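Side-chain contacts in protein RMD9, mitochondrial (Saccharomyces cerevisiae S288C, PDB 7A9X), which binds a dodecameric element in the 3'-UTR of mitochondrial mRNAs and takes part in the processing or stability of these transcripts: residues D186-R189 and I190-S194; S203-F206 and Q207-K210. All coordinates share one frame; numbering follows the deposited sequence.

Contact 1: residues D186-R189 and I190-S194; sequences DCIR and IWEAS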
ATOM      1  N   ASP A 186       7.376 -16.443  -8.610  1.00 86.31           N
ATOM      2  CA  ASP A 186       6.352 -17.290  -9.210  1.00 91.85           C
ATOM      3  C   ASP A 186       6.087 -16.904 -10.659  1.00 90.04           C
ATOM      4  O   ASP A 186       5.755 -17.771 -11.476  1.00 90.83           O
ATOM      5  CB  ASP A 186       5.066 -17.217  -8.389  1.00 95.94           C
ATOM      6  CG  ASP A 186       5.268 -17.666  -6.952  1.00109.46           C
ATOM      7  OD1 ASP A 186       5.987 -16.970  -6.204  1.00114.31           O
ATOM      8  OD2 ASP A 186       4.708 -18.715  -6.571  1.00115.69           O
ATOM      9  N   CYS A 187       6.236 -15.619 -10.996  1.00 81.76           N
ATOM     10  CA  CYS A 187       6.070 -15.192 -12.382  1.00 84.39           C
ATOM     11  C   CYS A 187       7.105 -15.842 -13.290  1.00 86.35           C
ATOM     12  O   CYS A 187       6.793 -16.222 -14.424  1.00 86.02           O
ATOM     13  CB  CYS A 187       6.166 -13.668 -12.482  1.00 85.13           C
ATOM     14  SG  CYS A 187       4.849 -12.764 -11.650  1.00 80.93           S
ATOM     15  N   ILE A 188       8.342 -15.975 -12.809  1.00 87.03           N
ATOM     16  CA  ILE A 188       9.392 -16.584 -13.618  1.00 85.52           C
ATOM     17  C   ILE A 188       9.139 -18.077 -13.781  1.00 87.43           C
ATOM     18  O   ILE A 188       9.339 -18.638 -14.864  1.00 91.26           O
ATOM     19  CB  ILE A 188      10.770 -16.296 -12.997  1.00 84.67           C
ATOM     20  CG1 ILE A 188      10.965 -14.787 -12.823  1.00 80.28           C
ATOM     21  CG2 ILE A 188      11.880 -16.877 -13.861  1.00 86.72           C
ATOM     22  CD1 ILE A 188      12.329 -14.402 -12.291  1.00 86.24           C
ATOM     23  N   ARG A 189       8.682 -18.741 -12.715  1.00 85.10           N
ATOM     24  CA  ARG A 189       8.392 -20.170 -12.796  1.00 86.63           C
ATOM     25  C   ARG A 189       7.269 -20.446 -13.789  1.00 93.32           C
ATOM     26  O   ARG A 189       7.383 -21.334 -14.641  1.00 98.61           O
ATOM     27  CB  ARG A 189       8.024 -20.712 -11.416  1.00 90.54           C
ATOM     28  CG  ARG A 189       9.088 -20.513 -10.351  1.00104.37           C
ATOM     29  CD  ARG A 189       8.529 -20.834  -8.974  1.00119.18           C
ATOM     30  NE  ARG A 189       9.369 -20.309  -7.902  1.00133.06           N
ATOM     31  CZ  ARG A 189       9.008 -20.264  -6.623  1.00143.22           C
ATOM     32  NH1 ARG A 189       7.816 -20.710  -6.251  1.00145.64           N
ATOM     33  NH2 ARG A 189       9.838 -19.767  -5.716  1.00147.67           N
ATOM     34  N   ILE A 190       6.169 -19.694 -13.686  1.00 92.70           N
ATOM     35  CA  ILE A 190       5.040 -19.893 -14.593  1.00 92.50           C
ATOM     36  C   ILE A 190       5.457 -19.636 -16.034  1.00 96.73           C
ATOM     37  O   ILE A 190       5.095 -20.389 -16.947  1.00 99.07           O
ATOM     38  CB  ILE A 190       3.858 -18.996 -14.180  1.00 85.77           C
ATOM     39  CG1 ILE A 190       3.302 -19.431 -12.825  1.00 87.80           C
ATOM     40  CG2 ILE A 190       2.764 -19.019 -15.241  1.00 81.46           C
ATOM     41  CD1 ILE A 190       2.150 -18.568 -12.341  1.00 84.51           C
ATOM     42  N   TRP A 191       6.230 -18.573 -16.262  1.00 93.01           N
ATOM     43  CA  TRP A 191       6.633 -18.226 -17.620  1.00 88.17           C
ATOM     44  C   TRP A 191       7.540 -19.297 -18.211  1.00 91.69           C
ATOM     45  O   TRP A 191       7.325 -19.757 -19.338  1.00 93.55           O
ATOM     46  CB  TRP A 191       7.323 -16.860 -17.628  1.00 77.57           C
ATOM     47  CG  TRP A 191       7.901 -16.476 -18.958  1.00 78.04           C
ATOM     48  CD1 TRP A 191       7.213 -16.118 -20.083  1.00 77.46           C
ATOM     49  CD2 TRP A 191       9.291 -16.399 -19.297  1.00 83.81           C
ATOM     50  NE1 TRP A 191       8.090 -15.831 -21.103  1.00 79.85           N
ATOM     51  CE2 TRP A 191       9.371 -15.995 -20.646  1.00 84.32           C
ATOM     52  CE3 TRP A 191      10.475 -16.636 -18.592  1.00 89.08           C
ATOM     53  CZ2 TRP A 191      10.590 -15.824 -21.303  1.00 87.96           C
ATOM     54  CZ3 TRP A 191      11.682 -16.465 -19.245  1.00 91.51           C
ATOM     55  CH2 TRP A 191      11.731 -16.063 -20.586  1.00 92.48           C
ATOM     56  N   GLU A 192       8.557 -19.719 -17.457  1.00 91.81           N
ATOM     57  CA  GLU A 192       9.493 -20.701 -17.983  1.00 96.78           C
ATOM     58  C   GLU A 192       8.884 -22.097 -18.028  1.00 99.95           C
ATOM     59  O   GLU A 192       9.313 -22.927 -18.838  1.00107.24           O
ATOM     60  CB  GLU A 192      10.779 -20.697 -17.153  1.00101.52           C
ATOM     61  CG  GLU A 192      12.043 -20.778 -17.996  1.00108.17           C
ATOM     62  CD  GLU A 192      13.077 -19.743 -17.603  1.00113.40           C
ATOM     63  OE1 GLU A 192      13.046 -19.273 -16.446  1.00113.99           O
ATOM     64  OE2 GLU A 192      13.919 -19.390 -18.457  1.00116.62           O
ATOM     65  N   ALA A 193       7.891 -22.378 -17.181  1.00 98.16           N
ATOM     66  CA  ALA A 193       7.190 -23.652 -17.288  1.00 98.91           C
ATOM     67  C   ALA A 193       6.279 -23.691 -18.507  1.00101.67           C
ATOM     68  O   ALA A 193       5.932 -24.782 -18.974  1.00109.25           O
ATOM     69  CB  ALA A 193       6.385 -23.931 -16.021  1.00 87.84           C
ATOM     70  N   SER A 194       5.888 -22.527 -19.032  1.00 96.68           N
ATOM     71  CA  SER A 194       5.089 -22.488 -20.249  1.00104.93           C
ATOM     72  C   SER A 194       5.876 -22.952 -21.465  1.00115.59           C
ATOM     73  O   SER A 194       5.270 -23.317 -22.477  1.00119.71           O
ATOM     74  CB  SER A 194       4.556 -21.075 -20.486  1.00104.31           C
ATOM     75  OG  SER A 194       5.623 -20.174 -20.724  1.00105.69           O
TER
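The indole of W191 meets the preceding helical turn at its edge: the carbonyl oxygen of I188 lies near the ring plane, 4.4 Å from CE3. M215 and L219 of helix 209-223, together with Q207, pack against the W191 side chain from outside this turn. CG of W191 is anti to its backbone N (chi1 174°), which carries the ring away from the residues before it, while CB stays 3.3 Å from C187 O. Two other flat groups, the guanidinium of R189 and the carboxylate of D186, lie near each other. NH1 of R189 and OD2 of D186 are 3.7 Å apart, a long salt bridge in which the oxygen sits well out of the guanidinium plane, so charge alone joins them.

Residues 186-193 make up most of helix 184-193, which probably belongs to the first pentatricopeptide repeat and packs on helix 168-180. Four consecutive i to i+4 backbone bonds run through it; that from E192 N to I188 O measures 2.9 Å with an N-H...O angle of 166°. The side chains of these two residues lie side by side and point the same way, CG2 of I188 touching OE1 of E192 at 3.7 Å. On another side of the helix, CG1 of I190 rests 3.3 Å from D186 O, the oxygen that also accepts the I190 N-H, and the isoleucine packs on L175 and F178.

Chemically the helix is amphipathic. C187, I190 and W191 face neighbouring helices, and the buried indole N-H is satisfied by F206 O; the D186-R189 pair is long, and E192 OE2 has its salt-bridge partner in K195.

Contact 2: residues S203-F206 and Q207-K210; sequences SQAF and QEPK. With nucleotides of chain B.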
ATOM      1  N   SER A 203       2.014 -22.203 -25.414  1.00105.76           N
ATOM      2  CA  SER A 203       3.447 -22.053 -25.193  1.00 99.96           C
ATOM      3  C   SER A 203       4.016 -20.934 -26.055  1.00 93.95           C
ATOM      4  O   SER A 203       4.902 -20.192 -25.615  1.00 91.10           O
ATOM      5  CB  SER A 203       4.161 -23.373 -25.478  1.00 98.69           C
ATOM      6  OG  SER A 203       5.517 -23.312 -25.076  1.00 99.47           O
ATOM      7  N   GLN A 204       3.511 -20.793 -27.282  1.00 94.77           N
ATOM      8  CA  GLN A 204       3.942 -19.696 -28.140  1.00 98.49           C
ATOM      9  C   GLN A 204       3.403 -18.359 -27.656  1.00 94.78           C
ATOM     10  O   GLN A 204       4.048 -17.324 -27.857  1.00 98.68           O
ATOM     11  CB  GLN A 204       3.496 -19.946 -29.578  1.00108.85           C
ATOM     12  CG  GLN A 204       4.208 -21.099 -30.250  1.00121.34           C
ATOM     13  CD  GLN A 204       3.477 -21.585 -31.482  1.00130.39           C
ATOM     14  OE1 GLN A 204       2.337 -21.195 -31.735  1.00129.13           O
ATOM     15  NE2 GLN A 204       4.130 -22.444 -32.256  1.00136.46           N
ATOM     16  N   ALA A 205       2.224 -18.357 -27.028  1.00 88.89           N
ATOM     17  CA  ALA A 205       1.656 -17.105 -26.538  1.00 88.75           C
ATOM     18  C   ALA A 205       2.517 -16.505 -25.436  1.00 86.23           C
ATOM     19  O   ALA A 205       2.690 -15.282 -25.372  1.00 81.98           O
ATOM     20  CB  ALA A 205       0.229 -17.334 -26.043  1.00 85.29           C
ATOM     21  N   PHE A 206       3.074 -17.348 -24.564  1.00 86.00           N
ATOM     22  CA  PHE A 206       3.940 -16.869 -23.493  1.00 83.00           C
ATOM     23  C   PHE A 206       5.293 -16.379 -23.995  1.00 84.01           C
ATOM     24  O   PHE A 206       6.049 -15.797 -23.210  1.00 84.65           O
ATOM     25  CB  PHE A 206       4.153 -17.968 -22.449  1.00 81.83           C
ATOM     26  CG  PHE A 206       3.058 -18.054 -21.418  1.00 82.54           C
ATOM     27  CD1 PHE A 206       1.891 -18.755 -21.681  1.00 83.78           C
ATOM     28  CD2 PHE A 206       3.204 -17.447 -20.179  1.00 81.46           C
ATOM     29  CE1 PHE A 206       0.886 -18.840 -20.732  1.00 83.83           C
ATOM     30  CE2 PHE A 206       2.204 -17.528 -19.226  1.00 77.92           C
ATOM     31  CZ  PHE A 206       1.043 -18.225 -19.502  1.00 80.09           C
ATOM     32  N   GLN A 207       5.616 -16.598 -25.268  1.00 83.06           N
ATOM     33  CA  GLN A 207       6.859 -16.121 -25.856  1.00 83.82           C
ATOM     34  C   GLN A 207       6.653 -14.918 -26.765  1.00 80.71           C
ATOM     35  O   GLN A 207       7.611 -14.456 -27.392  1.00 88.64           O
ATOM     36  CB  GLN A 207       7.545 -17.250 -26.627  1.00 84.03           C
ATOM     37  CG  GLN A 207       7.904 -18.445 -25.759  1.00 91.01           C
ATOM     38  CD  GLN A 207       8.864 -18.080 -24.645  1.00 98.29           C
ATOM     39  OE1 GLN A 207       9.747 -17.239 -24.820  1.00105.03           O
ATOM     40  NE2 GLN A 207       8.692 -18.708 -23.487  1.00 94.56           N
ATOM     41  N   GLU A 208       5.429 -14.405 -26.849  1.00 74.13           N
ATOM     42  CA  GLU A 208       5.154 -13.236 -27.666  1.00 76.45           C
ATOM     43  C   GLU A 208       5.887 -12.012 -27.116  1.00 81.60           C
ATOM     44  O   GLU A 208       6.184 -11.945 -25.919  1.00 81.75           O
ATOM     45  CB  GLU A 208       3.651 -12.972 -27.721  1.00 77.32           C
ATOM     46  CG  GLU A 208       2.869 -14.037 -28.478  1.00 79.45           C
ATOM     47  CD  GLU A 208       1.379 -13.766 -28.501  1.00 84.56           C
ATOM     48  OE1 GLU A 208       0.605 -14.731 -28.686  1.00 88.27           O
ATOM     49  OE2 GLU A 208       0.982 -12.592 -28.336  1.00 84.09           O
ATOM     50  N   PRO A 209       6.193 -11.032 -27.976  1.00 82.55           N
ATOM     51  CA  PRO A 209       6.997  -9.880 -27.525  1.00 83.70           C
ATOM     52  C   PRO A 209       6.424  -9.139 -26.328  1.00 79.33           C
ATOM     53  O   PRO A 209       7.192  -8.697 -25.463  1.00 75.67           O
ATOM     54  CB  PRO A 209       7.042  -8.987 -28.773  1.00 80.27           C
ATOM     55  CG  PRO A 209       6.910  -9.936 -29.911  1.00 76.13           C
ATOM     56  CD  PRO A 209       5.988 -11.025 -29.435  1.00 77.99           C
ATOM     57  N   LYS A 210       5.100  -8.979 -26.247  1.00 78.02           N
ATOM     58  CA  LYS A 210       4.542  -8.227 -25.128  1.00 78.48           C
ATOM     59  C   LYS A 210       4.671  -8.991 -23.818  1.00 76.36           C
ATOM     60  O   LYS A 210       4.741  -8.374 -22.749  1.00 72.56           O
ATOM     61  CB  LYS A 210       3.083  -7.861 -25.398  1.00 78.52           C
ATOM     62  CG  LYS A 210       2.140  -9.033 -25.610  1.00 85.92           C
ATOM     63  CD  LYS A 210       0.721  -8.517 -25.788  1.00 96.21           C
ATOM     64  CE  LYS A 210      -0.226  -9.595 -26.275  1.00106.68           C
ATOM     65  NZ  LYS A 210      -1.578  -9.028 -26.545  1.00113.15           N
TER
ATOM     66  P     A B   3      -1.908  -3.936 -27.030  1.00 72.48           P
ATOM     67  OP1   A B   3      -1.251  -2.794 -26.343  1.00 71.14           O
ATOM     68  OP2   A B   3      -1.257  -5.271 -27.031  1.00 78.11           O
ATOM     69  O5'   A B   3      -3.359  -4.106 -26.401  1.00 74.74           O
ATOM     70  C5'   A B   3      -4.235  -2.999 -26.274  1.00 71.43           C
ATOM     71  C4'   A B   3      -5.618  -3.448 -25.883  1.00 71.56           C
ATOM     72  O4'   A B   3      -6.164  -4.297 -26.923  1.00 73.34           O
ATOM     73  C3'   A B   3      -5.704  -4.295 -24.623  1.00 71.50           C
ATOM     74  O3'   A B   3      -5.709  -3.507 -23.443  1.00 69.80           O
ATOM     75  C2'   A B   3      -6.987  -5.090 -24.839  1.00 75.59           C
ATOM     76  O2'   A B   3      -8.127  -4.303 -24.524  1.00 77.29           O
ATOM     77  C1'   A B   3      -6.958  -5.314 -26.352  1.00 76.48           C
ATOM     78  N9    A B   3      -6.376  -6.619 -26.717  1.00 82.62           N
ATOM     79  C8    A B   3      -5.060  -6.912 -26.976  1.00 83.25           C
ATOM     80  N7    A B   3      -4.847  -8.170 -27.278  1.00 83.33           N
ATOM     81  C5    A B   3      -6.110  -8.744 -27.214  1.00 84.40           C
ATOM     82  C6    A B   3      -6.565 -10.057 -27.429  1.00 84.63           C
ATOM     83  N6    A B   3      -5.767 -11.073 -27.765  1.00 79.18           N
ATOM     84  N1    A B   3      -7.888 -10.296 -27.285  1.00 91.03           N
ATOM     85  C2    A B   3      -8.690  -9.279 -26.948  1.00 92.96           C
ATOM     86  N3    A B   3      -8.382  -8.004 -26.720  1.00 90.98           N
ATOM     87  C4    A B   3      -7.061  -7.801 -26.870  1.00 86.63           C
TER
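A type I beta turn from A205 to E208 takes the chain out of helix 200-205 and into helix 209-223, with E208 at the N-cap position of the latter; it forms the junction at which the second pentatricopeptide repeat probably begins. Q207 folds back over this turn. Its CB lies 3.7 Å from Q204 O, and CG comes to 3.5 Å from S203 O. Bent at chi2 (-61°), the chain then turns alongside the peptide just before it, where CD and finally NE2 pass F206 O, the latter at 3.9 Å. Putting an alanine here removes everything beyond CB and is likely to leave S203 O and F206 O without this cover and to open a gap beside W191 and K195, which Q207 also touches.

The backbone bond from E208 N to A205 O, 3.2 Å, closes the turn; one residue earlier Q207 N bonds Q204 O. In both the donor stands above the carbonyl plane, 68° out of it at A205. The E208 side chain runs back over A205: CG sits 3.4 Å from A205 O, and OE1 ends near A205 CA and CB. F206 packs on A171 and L175 of helix 168-180.

Beyond the turn, K210 starts from the crowded position (chi1 60°) and runs extended, packing on Y169 and T172, and brings NZ to 3.5 Å from N7 of A3 of chain B and to 3.8 Å from its phosphate oxygen OP2.

Eight residues separate contact 1 from contact 2, and their centres lie 12 Å apart. Two probable hydrogen bonds join them directly: W191 NE1 to F206 O at 2.9 Å, and S203 OG to S194 O at 2.6 Å. The first ties the indole of helix 184-193 to the turn leading into helix 209-223; the second fastens the start of contact 2 to the end of contact 1. Q207 NE2 packs nearby, 3.8 Å from W191 NE1. Their relation to the RNA differs: the nearest atom of contact 1 is about 11 Å from the nucleic acid, whereas contact 2 reaches it through K210.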